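Local coordinates for Rho GTPase-activating protein 26 (PDB 1F7C) that stimulates GTP hydrolysis by the small GTPases RhoA and Cdc42 through the all-helical RhoGAP domain that makes up this chain, at residues F180-L185 and F200-I205. Residues are numbered along the deposited sequence; the frame is centred on the assembly and turned at random.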
loop_
_atom_site.group_PDB
_atom_site.type_symbol
_atom_site.label_atom_id
_atom_site.label_comp_id
_atom_site.label_asym_id
_atom_site.label_seq_id
_atom_site.Cartn_x
_atom_site.Cartn_y
_atom_site.Cartn_z
ATOM N N PHE A 180 6.561 -0.637 0.522
ATOM C CA PHE A 180 5.504 0.354 0.377
ATOM C C PHE A 180 5.726 1.723 0.998
ATOM O O PHE A 180 5.040 2.668 0.639
ATOM C CB PHE A 180 4.171 -0.231 0.873
ATOM C CG PHE A 180 3.574 -1.239 -0.069
ATOM C CD1 PHE A 180 3.897 -2.594 0.033
ATOM C CD2 PHE A 180 2.713 -0.830 -1.087
ATOM C CE1 PHE A 180 3.375 -3.525 -0.864
ATOM C CE2 PHE A 180 2.188 -1.750 -1.986
ATOM C CZ PHE A 180 2.521 -3.109 -1.874
ATOM N N GLY A 181 6.674 1.822 1.921
ATOM C CA GLY A 181 6.958 3.095 2.557
ATOM C C GLY A 181 7.280 4.172 1.540
ATOM O O GLY A 181 6.665 5.232 1.551
ATOM N N PRO A 182 8.231 3.924 0.630
ATOM C CA PRO A 182 8.592 4.922 -0.379
ATOM C C PRO A 182 7.585 5.020 -1.521
ATOM O O PRO A 182 7.642 5.950 -2.321
ATOM C CB PRO A 182 9.958 4.442 -0.854
ATOM C CG PRO A 182 9.788 2.972 -0.832
ATOM C CD PRO A 182 9.071 2.721 0.488
ATOM N N THR A 183 6.662 4.071 -1.590
ATOM C CA THR A 183 5.667 4.057 -2.649
ATOM C C THR A 183 4.399 4.809 -2.281
ATOM O O THR A 183 3.654 5.243 -3.161
ATOM C CB THR A 183 5.265 2.614 -3.002
ATOM O OG1 THR A 183 6.438 1.849 -3.294
ATOM C CG2 THR A 183 4.339 2.597 -4.207
ATOM N N LEU A 184 4.147 4.960 -0.985
ATOM C CA LEU A 184 2.938 5.631 -0.525
ATOM C C LEU A 184 3.192 7.034 0.006
ATOM O O LEU A 184 2.265 7.823 0.173
ATOM C CB LEU A 184 2.246 4.783 0.549
ATOM C CG LEU A 184 1.761 3.398 0.110
ATOM C CD1 LEU A 184 0.977 2.784 1.246
ATOM C CD2 LEU A 184 0.890 3.499 -1.140
ATOM N N LEU A 185 4.458 7.323 0.281
ATOM C CA LEU A 185 4.897 8.623 0.775
ATOM C C LEU A 185 6.081 9.014 -0.103
ATOM O O LEU A 185 7.166 8.469 0.064
ATOM C CB LEU A 185 5.359 8.513 2.226
ATOM C CG LEU A 185 4.291 8.236 3.283
ATOM C CD1 LEU A 185 4.827 7.276 4.319
ATOM C CD2 LEU A 185 3.862 9.531 3.931
ATOM N N PHE A 200 11.436 6.324 8.903
ATOM C CA PHE A 200 10.129 6.423 9.550
ATOM C C PHE A 200 8.972 6.323 8.566
ATOM O O PHE A 200 7.844 6.066 8.964
ATOM C CB PHE A 200 10.007 7.715 10.344
ATOM C CG PHE A 200 10.998 7.827 11.454
ATOM C CD1 PHE A 200 12.294 8.260 11.202
ATOM C CD2 PHE A 200 10.648 7.473 12.752
ATOM C CE1 PHE A 200 13.235 8.339 12.231
ATOM C CE2 PHE A 200 11.578 7.547 13.788
ATOM C CZ PHE A 200 12.878 7.981 13.527
ATOM N N GLN A 201 9.240 6.534 7.286
ATOM C CA GLN A 201 8.180 6.410 6.298
ATOM C C GLN A 201 7.762 4.944 6.316
ATOM O O GLN A 201 6.595 4.609 6.112
ATOM C CB GLN A 201 8.684 6.767 4.903
ATOM C CG GLN A 201 9.349 8.126 4.803
ATOM C CD GLN A 201 9.448 8.602 3.362
ATOM O OE1 GLN A 201 9.709 7.813 2.447
ATOM N NE2 GLN A 201 9.244 9.898 3.152
ATOM N N ASN A 202 8.733 4.073 6.572
ATOM C CA ASN A 202 8.495 2.643 6.625
ATOM C C ASN A 202 7.747 2.228 7.897
ATOM O O ASN A 202 6.909 1.333 7.856
ATOM C CB ASN A 202 9.824 1.893 6.511
ATOM C CG ASN A 202 10.556 2.206 5.217
ATOM O OD1 ASN A 202 10.042 2.922 4.359
ATOM N ND2 ASN A 202 11.759 1.663 5.069
ATOM N N ILE A 203 8.044 2.888 9.014
ATOM C CA ILE A 203 7.387 2.600 10.291
ATOM C C ILE A 203 5.891 2.916 10.200
ATOM O O ILE A 203 5.050 2.238 10.805
ATOM C CB ILE A 203 7.994 3.449 11.441
ATOM C CG1 ILE A 203 9.494 3.164 11.569
ATOM C CG2 ILE A 203 7.287 3.149 12.748
ATOM C CD1 ILE A 203 9.827 1.704 11.803
ATOM N N VAL A 204 5.569 3.955 9.439
ATOM C CA VAL A 204 4.189 4.365 9.260
ATOM C C VAL A 204 3.403 3.225 8.594
ATOM O O VAL A 204 2.316 2.866 9.050
ATOM C CB VAL A 204 4.107 5.671 8.405
ATOM C CG1 VAL A 204 2.685 5.906 7.918
ATOM C CG2 VAL A 204 4.562 6.867 9.245
ATOM N N ILE A 205 3.957 2.651 7.528
ATOM C CA ILE A 205 3.275 1.564 6.845
ATOM C C ILE A 205 3.097 0.374 7.803
ATOM O O ILE A 205 2.032 -0.248 7.836
ATOM C CB ILE A 205 4.052 1.119 5.596
ATOM C CG1 ILE A 205 4.301 2.332 4.684
ATOM C CG2 ILE A 205 3.287 0.020 4.870
ATOM C CD1 ILE A 205 3.067 3.151 4.333
#
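Close helix-helix packing at a glycine joins the C-terminal end of helix 173-184 to the N-terminal half of helix 198-210 in the RhoGAP domain, with G181 and I205 at its centre. The axes of the short helical segments 180-184 and 200-205 approach to 8.0 Å and are nearly perpendicular, at 97°. I205 lays its CG1 against the bare backbone, 3.5 Å from G181 CA. With no side chain on G181, N202 OD1 comes to 3.6 Å from its CA. I205 CG1 lies anti to its own carbonyl carbon (chi1 -55°), and CD1 continues from it to meet L184 CD1 at 3.7 Å, the two side chains passing at a slant, while the CG2 branch touches F180 CB at 4.1 Å. Beyond CB, the F180 ring turns away to pack edge-to-face with Y59. In the all-helical RhoGAP fold this places the F180 side chain about 8 Å from that of R60, the predicted arginine finger; L101 and L159 also pack against F180. Where helix 173-184 ends, the L185 and Q201 side chains run antiparallel alongside one another, L185 CD1 coming 3.9 Å from Q201 CB. No hydrogen bond links the two segments; the Q201 amide merely lies beside the L185 carbonyl, OE1 to O being 3.5 Å. An alanine in place of Q201 would probably open a gap beside this carbonyl and leave the turn at L185, just past the helix end, less firmly packed. L185 CD1 also reaches V204 CG1, at 4.4 Å, and M113 touches both of these side chains.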